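Local coordinates for transcriptional protein SWT1 (Saccharomyces cerevisiae, PDB 4PQZ) that takes part in transcription, probably as an activator, interacts with the TREX complex and RNA polymerase II, and has RNA endonuclease activity, at residues I54-Y62 and I86-L97; K109-S117 and R126-T134. All blocks are in the same frame, centred on the assembly; numbering follows the deposited sequence.

Contact 1: I54-Y62 and I86-L97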
loop_
_atom_site.group_PDB
_atom_site.type_symbol
_atom_site.label_atom_id
_atom_site.label_comp_id
_atom_site.label_asym_id
_atom_site.label_seq_id
_atom_site.Cartn_x
_atom_site.Cartn_y
_atom_site.Cartn_z
ATOM N N ILE A 54 4.737 -4.850 -3.442
ATOM C CA ILE A 54 4.574 -6.274 -3.228
ATOM C C ILE A 54 5.208 -7.092 -4.357
ATOM O O ILE A 54 5.948 -8.044 -4.091
ATOM C CB ILE A 54 3.098 -6.641 -3.013
ATOM C CG1 ILE A 54 2.650 -6.109 -1.645
ATOM C CG2 ILE A 54 2.902 -8.134 -3.109
ATOM C CD1 ILE A 54 1.274 -6.492 -1.282
ATOM N N ASP A 55 4.947 -6.698 -5.603
ATOM C CA ASP A 55 5.578 -7.298 -6.791
ATOM C C ASP A 55 7.097 -7.349 -6.683
ATOM O O ASP A 55 7.712 -8.385 -6.894
ATOM C CB ASP A 55 5.189 -6.517 -8.063
ATOM C CG ASP A 55 5.704 -7.183 -9.365
ATOM O OD1 ASP A 55 5.026 -8.081 -9.909
ATOM O OD2 ASP A 55 6.779 -6.793 -9.859
ATOM N N HIS A 56 7.691 -6.214 -6.340
ATOM C CA HIS A 56 9.142 -6.047 -6.341
ATOM C C HIS A 56 9.821 -6.895 -5.264
ATOM O O HIS A 56 10.884 -7.487 -5.477
ATOM C CB HIS A 56 9.502 -4.555 -6.158
ATOM C CG HIS A 56 10.844 -4.195 -6.704
ATOM N ND1 HIS A 56 11.971 -4.076 -5.910
ATOM C CD2 HIS A 56 11.252 -3.937 -7.968
ATOM C CE1 HIS A 56 13.005 -3.757 -6.660
ATOM N NE2 HIS A 56 12.597 -3.664 -7.919
ATOM N N THR A 57 9.196 -6.928 -4.101
ATOM C CA THR A 57 9.715 -7.675 -2.970
ATOM C C THR A 57 9.602 -9.203 -3.220
ATOM O O THR A 57 10.539 -9.955 -2.948
ATOM C CB THR A 57 9.003 -7.212 -1.675
ATOM O OG1 THR A 57 9.632 -6.023 -1.166
ATOM C CG2 THR A 57 8.982 -8.316 -0.590
ATOM N N LEU A 58 8.477 -9.641 -3.781
ATOM C CA LEU A 58 8.256 -11.061 -4.056
ATOM C C LEU A 58 9.180 -11.589 -5.151
ATOM O O LEU A 58 9.774 -12.661 -5.014
ATOM C CB LEU A 58 6.798 -11.326 -4.426
ATOM C CG LEU A 58 5.842 -11.747 -3.299
ATOM C CD1 LEU A 58 6.542 -12.587 -2.298
ATOM C CD2 LEU A 58 5.403 -10.611 -2.566
ATOM N N ARG A 59 9.293 -10.826 -6.235
ATOM C CA ARG A 59 10.187 -11.159 -7.329
ATOM C C ARG A 59 11.653 -11.204 -6.887
ATOM O O ARG A 59 12.436 -12.007 -7.392
ATOM C CB ARG A 59 10.001 -10.173 -8.478
ATOM C CG ARG A 59 8.715 -10.378 -9.267
ATOM C CD ARG A 59 8.695 -9.435 -10.462
ATOM N NE ARG A 59 7.486 -9.554 -11.274
ATOM C CZ ARG A 59 7.340 -10.416 -12.278
ATOM N NH1 ARG A 59 8.327 -11.256 -12.588
ATOM N NH2 ARG A 59 6.203 -10.450 -12.966
ATOM N N LYS A 60 12.024 -10.351 -5.943
ATOM C CA LYS A 60 13.390 -10.353 -5.413
ATOM C C LYS A 60 13.678 -11.534 -4.475
ATOM O O LYS A 60 14.756 -12.140 -4.532
ATOM C CB LYS A 60 13.731 -9.020 -4.733
ATOM C CG LYS A 60 15.170 -8.950 -4.224
ATOM C CD LYS A 60 15.660 -7.510 -4.084
ATOM C CE LYS A 60 17.146 -7.484 -3.745
ATOM N NZ LYS A 60 17.926 -8.426 -4.613
ATOM N N GLU A 61 12.717 -11.870 -3.623
ATOM C CA GLU A 61 12.824 -13.089 -2.821
ATOM C C GLU A 61 12.854 -14.389 -3.662
ATOM O O GLU A 61 13.686 -15.268 -3.426
ATOM C CB GLU A 61 11.692 -13.160 -1.797
ATOM C CG GLU A 61 11.866 -14.245 -0.742
ATOM C CD GLU A 61 12.998 -13.957 0.233
ATOM O OE1 GLU A 61 13.586 -12.855 0.167
ATOM O OE2 GLU A 61 13.300 -14.844 1.065
ATOM N N TYR A 62 11.966 -14.492 -4.650
ATOM C CA TYR A 62 11.669 -15.780 -5.294
ATOM C C TYR A 62 12.121 -15.928 -6.752
ATOM O O TYR A 62 12.327 -17.053 -7.236
ATOM C CB TYR A 62 10.177 -16.122 -5.131
ATOM C CG TYR A 62 9.821 -16.371 -3.682
ATOM C CD1 TYR A 62 10.346 -17.471 -3.024
ATOM C CD2 TYR A 62 9.000 -15.502 -2.966
ATOM C CE1 TYR A 62 10.070 -17.726 -1.716
ATOM C CE2 TYR A 62 8.706 -15.752 -1.625
ATOM C CZ TYR A 62 9.251 -16.874 -1.007
ATOM O OH TYR A 62 9.006 -17.182 0.304
ATOM N N ILE A 86 0.623 -10.083 1.807
ATOM C CA ILE A 86 1.421 -9.704 2.973
ATOM C C ILE A 86 1.217 -10.708 4.088
ATOM O O ILE A 86 2.184 -11.135 4.729
ATOM C CB ILE A 86 1.081 -8.283 3.489
ATOM C CG1 ILE A 86 1.495 -7.234 2.457
ATOM C CG2 ILE A 86 1.770 -8.016 4.815
ATOM C CD1 ILE A 86 1.035 -5.832 2.815
ATOM N N TYR A 87 -0.048 -11.073 4.311
ATOM C CA TYR A 87 -0.430 -12.189 5.206
ATOM C C TYR A 87 0.244 -13.551 4.898
ATOM O O TYR A 87 0.848 -14.176 5.775
ATOM C CB TYR A 87 -1.951 -12.384 5.183
ATOM C CG TYR A 87 -2.449 -13.287 6.280
ATOM C CD1 TYR A 87 -2.719 -12.779 7.557
ATOM C CD2 TYR A 87 -2.639 -14.658 6.058
ATOM C CE1 TYR A 87 -3.175 -13.615 8.580
ATOM C CE2 TYR A 87 -3.094 -15.500 7.078
ATOM C CZ TYR A 87 -3.360 -14.972 8.334
ATOM O OH TYR A 87 -3.809 -15.798 9.342
ATOM N N LEU A 88 0.132 -14.014 3.659
ATOM C CA LEU A 88 0.656 -15.353 3.292
ATOM C C LEU A 88 2.167 -15.439 3.374
ATOM O O LEU A 88 2.714 -16.488 3.693
ATOM C CB LEU A 88 0.243 -15.744 1.873
ATOM C CG LEU A 88 -1.206 -16.160 1.676
ATOM C CD1 LEU A 88 -1.423 -16.467 0.202
ATOM C CD2 LEU A 88 -1.530 -17.369 2.550
ATOM N N PHE A 89 2.833 -14.322 3.078
ATOM C CA PHE A 89 4.287 -14.286 3.014
ATOM C C PHE A 89 4.901 -13.550 4.193
ATOM O O PHE A 89 6.049 -13.109 4.121
ATOM C CB PHE A 89 4.755 -13.695 1.672
ATOM C CG PHE A 89 4.494 -14.607 0.501
ATOM C CD1 PHE A 89 5.376 -15.642 0.197
ATOM C CD2 PHE A 89 3.360 -14.448 -0.279
ATOM C CE1 PHE A 89 5.135 -16.502 -0.870
ATOM C CE2 PHE A 89 3.108 -15.320 -1.354
ATOM C CZ PHE A 89 4.000 -16.342 -1.641
ATOM N N TRP A 90 4.143 -13.447 5.281
ATOM C CA TRP A 90 4.562 -12.670 6.451
ATOM C C TRP A 90 5.865 -13.169 7.069
ATOM O O TRP A 90 6.850 -12.431 7.185
ATOM C CB TRP A 90 3.455 -12.638 7.515
ATOM C CG TRP A 90 3.794 -11.789 8.741
ATOM C CD1 TRP A 90 4.201 -12.240 9.978
ATOM C CD2 TRP A 90 3.755 -10.362 8.838
ATOM N NE1 TRP A 90 4.410 -11.180 10.827
ATOM C CE2 TRP A 90 4.136 -10.017 10.159
ATOM C CE3 TRP A 90 3.431 -9.339 7.936
ATOM C CZ2 TRP A 90 4.220 -8.696 10.594
ATOM C CZ3 TRP A 90 3.492 -8.030 8.378
ATOM C CH2 TRP A 90 3.891 -7.717 9.689
ATOM N N VAL A 91 5.862 -14.431 7.465
ATOM C CA VAL A 91 7.008 -15.038 8.123
ATOM C C VAL A 91 8.237 -15.072 7.217
ATOM O O VAL A 91 9.352 -14.806 7.668
ATOM C CB VAL A 91 6.630 -16.455 8.621
ATOM C CG1 VAL A 91 7.858 -17.210 9.122
ATOM C CG2 VAL A 91 5.524 -16.362 9.702
ATOM N N SER A 92 8.029 -15.378 5.936
ATOM C CA SER A 92 9.125 -15.519 4.981
ATOM C C SER A 92 9.715 -14.195 4.513
ATOM O O SER A 92 10.945 -14.048 4.384
ATOM C CB SER A 92 8.654 -16.302 3.740
ATOM O OG SER A 92 8.364 -17.662 4.055
ATOM N N VAL A 93 8.838 -13.238 4.206
ATOM C CA VAL A 93 9.294 -12.024 3.536
ATOM C C VAL A 93 8.904 -10.700 4.221
ATOM O O VAL A 93 9.744 -9.822 4.386
ATOM C CB VAL A 93 8.833 -11.987 2.064
ATOM C CG1 VAL A 93 9.683 -11.003 1.299
ATOM C CG2 VAL A 93 8.950 -13.369 1.414
ATOM N N PHE A 94 7.641 -10.561 4.625
ATOM C CA PHE A 94 7.116 -9.251 4.983
ATOM C C PHE A 94 7.305 -8.787 6.436
ATOM O O PHE A 94 7.405 -7.598 6.680
ATOM C CB PHE A 94 5.660 -9.114 4.546
ATOM C CG PHE A 94 5.503 -8.967 3.081
ATOM C CD1 PHE A 94 5.738 -7.739 2.468
ATOM C CD2 PHE A 94 5.154 -10.057 2.298
ATOM C CE1 PHE A 94 5.618 -7.595 1.078
ATOM C CE2 PHE A 94 5.024 -9.932 0.922
ATOM C CZ PHE A 94 5.252 -8.700 0.317
ATOM N N SER A 95 7.352 -9.705 7.396
ATOM C CA SER A 95 7.516 -9.297 8.784
ATOM C C SER A 95 8.872 -8.642 9.000
ATOM O O SER A 95 9.034 -7.805 9.878
ATOM C CB SER A 95 7.373 -10.476 9.747
ATOM O OG SER A 95 8.503 -11.317 9.683
ATOM N N GLU A 96 9.855 -9.060 8.221
ATOM C CA GLU A 96 11.175 -8.450 8.295
ATOM C C GLU A 96 11.106 -6.967 7.958
ATOM O O GLU A 96 11.772 -6.153 8.590
ATOM C CB GLU A 96 12.138 -9.136 7.330
ATOM C CG GLU A 96 13.529 -8.590 7.417
ATOM C CD GLU A 96 14.372 -8.881 6.191
ATOM O OE1 GLU A 96 13.841 -9.434 5.202
ATOM O OE2 GLU A 96 15.571 -8.528 6.225
ATOM N N LEU A 97 10.292 -6.632 6.959
ATOM C CA LEU A 97 10.113 -5.241 6.542
ATOM C C LEU A 97 9.357 -4.437 7.605
ATOM O O LEU A 97 9.449 -3.217 7.659
ATOM C CB LEU A 97 9.385 -5.160 5.199
ATOM C CG LEU A 97 9.991 -5.975 4.056
ATOM C CD1 LEU A 97 9.253 -5.757 2.745
ATOM C CD2 LEU A 97 11.460 -5.666 3.921
#

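Contact 2: K109-S117 and R126-T134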
loop_
_atom_site.group_PDB
_atom_site.type_symbol
_atom_site.label_atom_id
_atom_site.label_comp_id
_atom_site.label_asym_id
_atom_site.label_seq_id
_atom_site.Cartn_x
_atom_site.Cartn_y
_atom_site.Cartn_z
ATOM N N LYS A 109 -4.963 -10.194 7.951
ATOM C CA LYS A 109 -5.934 -11.263 7.762
ATOM C C LYS A 109 -7.223 -10.727 7.134
ATOM O O LYS A 109 -7.776 -11.322 6.205
ATOM C CB LYS A 109 -6.209 -11.938 9.107
ATOM C CG LYS A 109 -6.853 -13.320 9.032
ATOM C CD LYS A 109 -6.563 -14.108 10.309
ATOM C CE LYS A 109 -7.732 -14.990 10.704
ATOM N NZ LYS A 109 -8.349 -15.628 9.515
ATOM N N SER A 110 -7.699 -9.601 7.651
ATOM C CA SER A 110 -8.900 -8.947 7.125
ATOM C C SER A 110 -8.853 -7.472 7.497
ATOM O O SER A 110 -9.139 -7.090 8.635
ATOM C CB SER A 110 -10.185 -9.594 7.674
ATOM O OG SER A 110 -11.340 -9.155 6.958
ATOM N N LEU A 111 -8.457 -6.655 6.531
ATOM C CA LEU A 111 -8.418 -5.212 6.704
ATOM C C LEU A 111 -9.828 -4.667 6.852
ATOM O O LEU A 111 -10.761 -5.176 6.225
ATOM C CB LEU A 111 -7.770 -4.543 5.488
ATOM C CG LEU A 111 -6.259 -4.577 5.277
ATOM C CD1 LEU A 111 -5.933 -3.854 3.968
ATOM C CD2 LEU A 111 -5.552 -3.919 6.459
ATOM N N PRO A 112 -9.985 -3.617 7.670
ATOM C CA PRO A 112 -11.252 -2.880 7.703
ATOM C C PRO A 112 -11.550 -2.306 6.325
ATOM O O PRO A 112 -10.618 -1.933 5.617
ATOM C CB PRO A 112 -10.963 -1.747 8.698
ATOM C CG PRO A 112 -9.902 -2.309 9.610
ATOM C CD PRO A 112 -9.021 -3.118 8.668
ATOM N N THR A 113 -12.822 -2.239 5.957
ATOM C CA THR A 113 -13.228 -1.746 4.643
ATOM C C THR A 113 -12.736 -0.318 4.321
ATOM O O THR A 113 -12.521 0.017 3.152
ATOM C CB THR A 113 -14.766 -1.841 4.444
ATOM O OG1 THR A 113 -15.437 -1.143 5.500
ATOM C CG2 THR A 113 -15.219 -3.300 4.451
ATOM N N VAL A 114 -12.548 0.513 5.346
ATOM C CA VAL A 114 -12.051 1.879 5.132
ATOM C C VAL A 114 -10.662 1.879 4.473
ATOM O O VAL A 114 -10.302 2.795 3.726
ATOM C CB VAL A 114 -12.012 2.717 6.446
ATOM C CG1 VAL A 114 -11.002 2.152 7.428
ATOM C CG2 VAL A 114 -11.698 4.180 6.130
ATOM N N LEU A 115 -9.906 0.821 4.747
ATOM C CA LEU A 115 -8.561 0.655 4.233
ATOM C C LEU A 115 -8.535 -0.109 2.904
ATOM O O LEU A 115 -7.522 -0.101 2.204
ATOM C CB LEU A 115 -7.696 -0.048 5.284
ATOM C CG LEU A 115 -7.567 0.706 6.612
ATOM C CD1 LEU A 115 -6.744 -0.063 7.659
ATOM C CD2 LEU A 115 -7.001 2.113 6.376
ATOM N N LYS A 116 -9.653 -0.744 2.545
ATOM C CA LYS A 116 -9.710 -1.635 1.371
ATOM C C LYS A 116 -10.416 -1.048 0.154
ATOM O O LYS A 116 -10.445 -1.679 -0.907
ATOM C CB LYS A 116 -10.401 -2.957 1.717
ATOM C CG LYS A 116 -9.628 -3.826 2.662
ATOM C CD LYS A 116 -10.184 -5.253 2.719
ATOM C CE LYS A 116 -11.621 -5.302 3.205
ATOM N NZ LYS A 116 -11.865 -6.504 4.065
ATOM N N SER A 117 -10.997 0.140 0.301
ATOM C CA SER A 117 -11.845 0.687 -0.757
ATOM C C SER A 117 -11.723 2.199 -0.907
ATOM O O SER A 117 -11.055 2.864 -0.107
ATOM C CB SER A 117 -13.317 0.274 -0.553
ATOM O OG SER A 117 -13.756 0.486 0.782
ATOM N N ARG A 126 -8.511 10.644 4.785
ATOM C CA ARG A 126 -7.345 10.885 5.628
ATOM C C ARG A 126 -6.920 9.601 6.316
ATOM O O ARG A 126 -5.729 9.295 6.401
ATOM C CB ARG A 126 -7.629 11.979 6.666
ATOM C CG ARG A 126 -7.995 13.304 6.034
ATOM C CD ARG A 126 -7.956 14.435 7.034
ATOM N NE ARG A 126 -7.571 15.688 6.389
ATOM C CZ ARG A 126 -6.308 16.083 6.222
ATOM N NH1 ARG A 126 -5.302 15.329 6.652
ATOM N NH2 ARG A 126 -6.047 17.238 5.625
ATOM N N THR A 127 -7.903 8.856 6.809
ATOM C CA THR A 127 -7.648 7.565 7.455
ATOM C C THR A 127 -6.973 6.594 6.485
ATOM O O THR A 127 -6.016 5.913 6.845
ATOM C CB THR A 127 -8.951 6.944 8.017
ATOM O OG1 THR A 127 -9.422 7.748 9.105
ATOM C CG2 THR A 127 -8.711 5.521 8.522
ATOM N N PHE A 128 -7.467 6.573 5.250
ATOM C CA PHE A 128 -6.927 5.734 4.194
ATOM C C PHE A 128 -5.486 6.115 3.892
ATOM O O PHE A 128 -4.580 5.283 3.995
ATOM C CB PHE A 128 -7.788 5.852 2.921
ATOM C CG PHE A 128 -7.312 4.986 1.782
ATOM C CD1 PHE A 128 -7.680 3.648 1.712
ATOM C CD2 PHE A 128 -6.484 5.507 0.785
ATOM C CE1 PHE A 128 -7.232 2.835 0.658
ATOM C CE2 PHE A 128 -6.033 4.709 -0.257
ATOM C CZ PHE A 128 -6.414 3.372 -0.323
ATOM N N GLU A 129 -5.289 7.375 3.512
ATOM C CA GLU A 129 -3.975 7.878 3.142
ATOM C C GLU A 129 -2.960 7.766 4.273
ATOM O O GLU A 129 -1.829 7.355 4.025
ATOM C CB GLU A 129 -4.059 9.318 2.624
ATOM C CG GLU A 129 -2.775 9.839 1.975
ATOM C CD GLU A 129 -1.729 10.319 2.988
ATOM O OE1 GLU A 129 -0.525 10.309 2.649
ATOM O OE2 GLU A 129 -2.108 10.704 4.120
ATOM N N GLN A 130 -3.343 8.125 5.501
ATOM C CA GLN A 130 -2.406 8.016 6.630
ATOM C C GLN A 130 -1.948 6.582 6.902
ATOM O O GLN A 130 -0.792 6.353 7.246
ATOM C CB GLN A 130 -2.956 8.639 7.926
ATOM C CG GLN A 130 -3.016 10.196 7.915
ATOM C CD GLN A 130 -1.647 10.878 7.967
ATOM O OE1 GLN A 130 -1.090 11.092 9.048
ATOM N NE2 GLN A 130 -1.113 11.254 6.797
ATOM N N PHE A 131 -2.847 5.615 6.767
ATOM C CA PHE A 131 -2.480 4.235 7.095
ATOM C C PHE A 131 -1.457 3.746 6.078
ATOM O O PHE A 131 -0.395 3.209 6.434
ATOM C CB PHE A 131 -3.711 3.324 7.104
ATOM C CG PHE A 131 -3.384 1.858 7.212
ATOM C CD1 PHE A 131 -3.134 1.277 8.451
ATOM C CD2 PHE A 131 -3.339 1.057 6.078
ATOM C CE1 PHE A 131 -2.833 -0.066 8.551
ATOM C CE2 PHE A 131 -3.045 -0.292 6.169
ATOM C CZ PHE A 131 -2.788 -0.849 7.403
ATOM N N TRP A 132 -1.780 3.982 4.810
ATOM C CA TRP A 132 -0.984 3.468 3.699
ATOM C C TRP A 132 0.348 4.185 3.493
ATOM O O TRP A 132 1.287 3.594 2.980
ATOM C CB TRP A 132 -1.815 3.463 2.415
ATOM C CG TRP A 132 -2.788 2.337 2.432
ATOM C CD1 TRP A 132 -4.155 2.418 2.504
ATOM C CD2 TRP A 132 -2.468 0.945 2.438
ATOM N NE1 TRP A 132 -4.703 1.152 2.527
ATOM C CE2 TRP A 132 -3.687 0.235 2.486
ATOM C CE3 TRP A 132 -1.265 0.232 2.397
ATOM C CZ2 TRP A 132 -3.732 -1.158 2.489
ATOM C CZ3 TRP A 132 -1.317 -1.151 2.400
ATOM C CH2 TRP A 132 -2.543 -1.832 2.448
ATOM N N GLU A 133 0.407 5.452 3.903
ATOM C CA GLU A 133 1.642 6.231 3.928
ATOM C C GLU A 133 2.651 5.566 4.859
ATOM O O GLU A 133 3.783 5.281 4.455
ATOM C CB GLU A 133 1.360 7.682 4.369
ATOM C CG GLU A 133 2.574 8.414 4.913
ATOM C CD GLU A 133 2.301 9.881 5.223
ATOM O OE1 GLU A 133 1.252 10.406 4.803
ATOM O OE2 GLU A 133 3.143 10.513 5.894
ATOM N N THR A 134 2.218 5.316 6.097
ATOM C CA THR A 134 3.025 4.635 7.107
ATOM C C THR A 134 3.465 3.249 6.588
ATOM O O THR A 134 4.646 2.925 6.634
ATOM C CB THR A 134 2.216 4.474 8.436
ATOM O OG1 THR A 134 1.797 5.754 8.911
ATOM C CG2 THR A 134 3.039 3.780 9.535
#

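Contact 1: I54-Y62 and I86-L97
The two methyls of Leu58 serve two rings of the 86-97 segment. Leu58 CD1 sits over one face of Phe89, 4.1 Å from the ring centroid and 13° off the normal, a CH-pi contact. Leu58 CD2 instead meets the edge of Phe94, 3.5 Å from Phe94 CZ and near the ring plane, while Ile86 CG1 of Phe94's own segment lies over the centre of one face. Tyr62 has Leu58 CD1 at its edge and Glu61 CG toward the rim of one face. It leans obliquely on Phe89, the planes at 56°, with Tyr62 CE2 3.7 Å from Phe89 CE1.

Beside the rings, Val93 slides antiparallel past Thr57, and the Val93 CG1 to Thr57 CG2 approach of 3.4 Å is tight for two methyls. Val93 CG2, the other branch, packs 3.7 Å from Glu61 CG; a first torsion that places CG opposite the backbone N (chi1 -169°), then a bend at chi2, lays the aliphatic part of Glu61 alongside this valine. At the far end Ile54 CD1 crosses Ile86 at about a right angle, 3.8 Å from Ile86 CG1. The seam is thus almost wholly apolar. Phe89 breaks the helix after residue 88 and takes the N-cap position of helix 90-97; its O accepts from Val93 N and Phe94 N on opposite faces of the carbonyl plane, the second bond spanning five residues at the wider pi-type turn.

Within this HEPN domain, segment 54-62, the end of helix 35-62, passes helix 90-97 with the axes 10.6 Å apart. Ile54 also touches Ala82 and Tyr85 of helix 79-88, and Thr57 packs against Phe143 in a loop.

Contact 2: K109-S117 and R126-T134
Leu115 O is approached by two aromatic side chains of helix 122-139. Trp132 NE1 donates to it at 3.1 Å with an N-H...O angle of 159°, in the carbonyl plane and on a lone pair, and the oxygen lies close to the indole plane. Phe128 brings its edge to the same oxygen, CE1 standing 3.3 Å from Leu115 O; its CD1 also borders Val114 O.

The Leu115 side chain is a knob set among Thr127, Phe128, Phe131 and Trp132. Its CD1 lies over the centre of the Phe131 ring, 3.7 Å from the centroid, and its CD2 reaches Phe131 CB at 3.6 Å. With CG swung opposite its own backbone N (chi1 171°), Phe131 lays that face under the leucine, while its CD2 stands over the Trp132 ring. Replacing Phe131 by an alanine would probably strip Leu115 CD1 of the ring it rests on and leave one face of the Trp132 indole without its Phe131 cover. Leu111 CD1 meets the indole edge, 3.8 Å from Trp132 CZ2.

Val46 and Ile50 of helix 35-62 also touch Trp132. The buried indole N-H thus finds its acceptor in a backbone carbonyl, so a directional bond joins the Leu115 knob in setting how the weakly bonded 113-116 helix sits on a largely apolar helix face.

How the contacts relate
Both contacts lie in the C-terminal HEPN domain and follow each other along the chain, contact 1 closing before contact 2 opens. Their centres are about 19 Å apart; the centre of contact 1 is about 13 Å from the centre of the chain and that of contact 2 about 8 Å. They touch directly through Tyr87 and Lys109, with Tyr87 OH 3.4 Å from Lys109 CD in plain packing. Helix 35-62 is shared more broadly: its end provides one side of contact 1, and its earlier residues Val46 and Ile50 back the aromatics of contact 2. No ligand or catalytic residue marks either site; the nuclease activity of the whole protein probably belongs to its PIN domain.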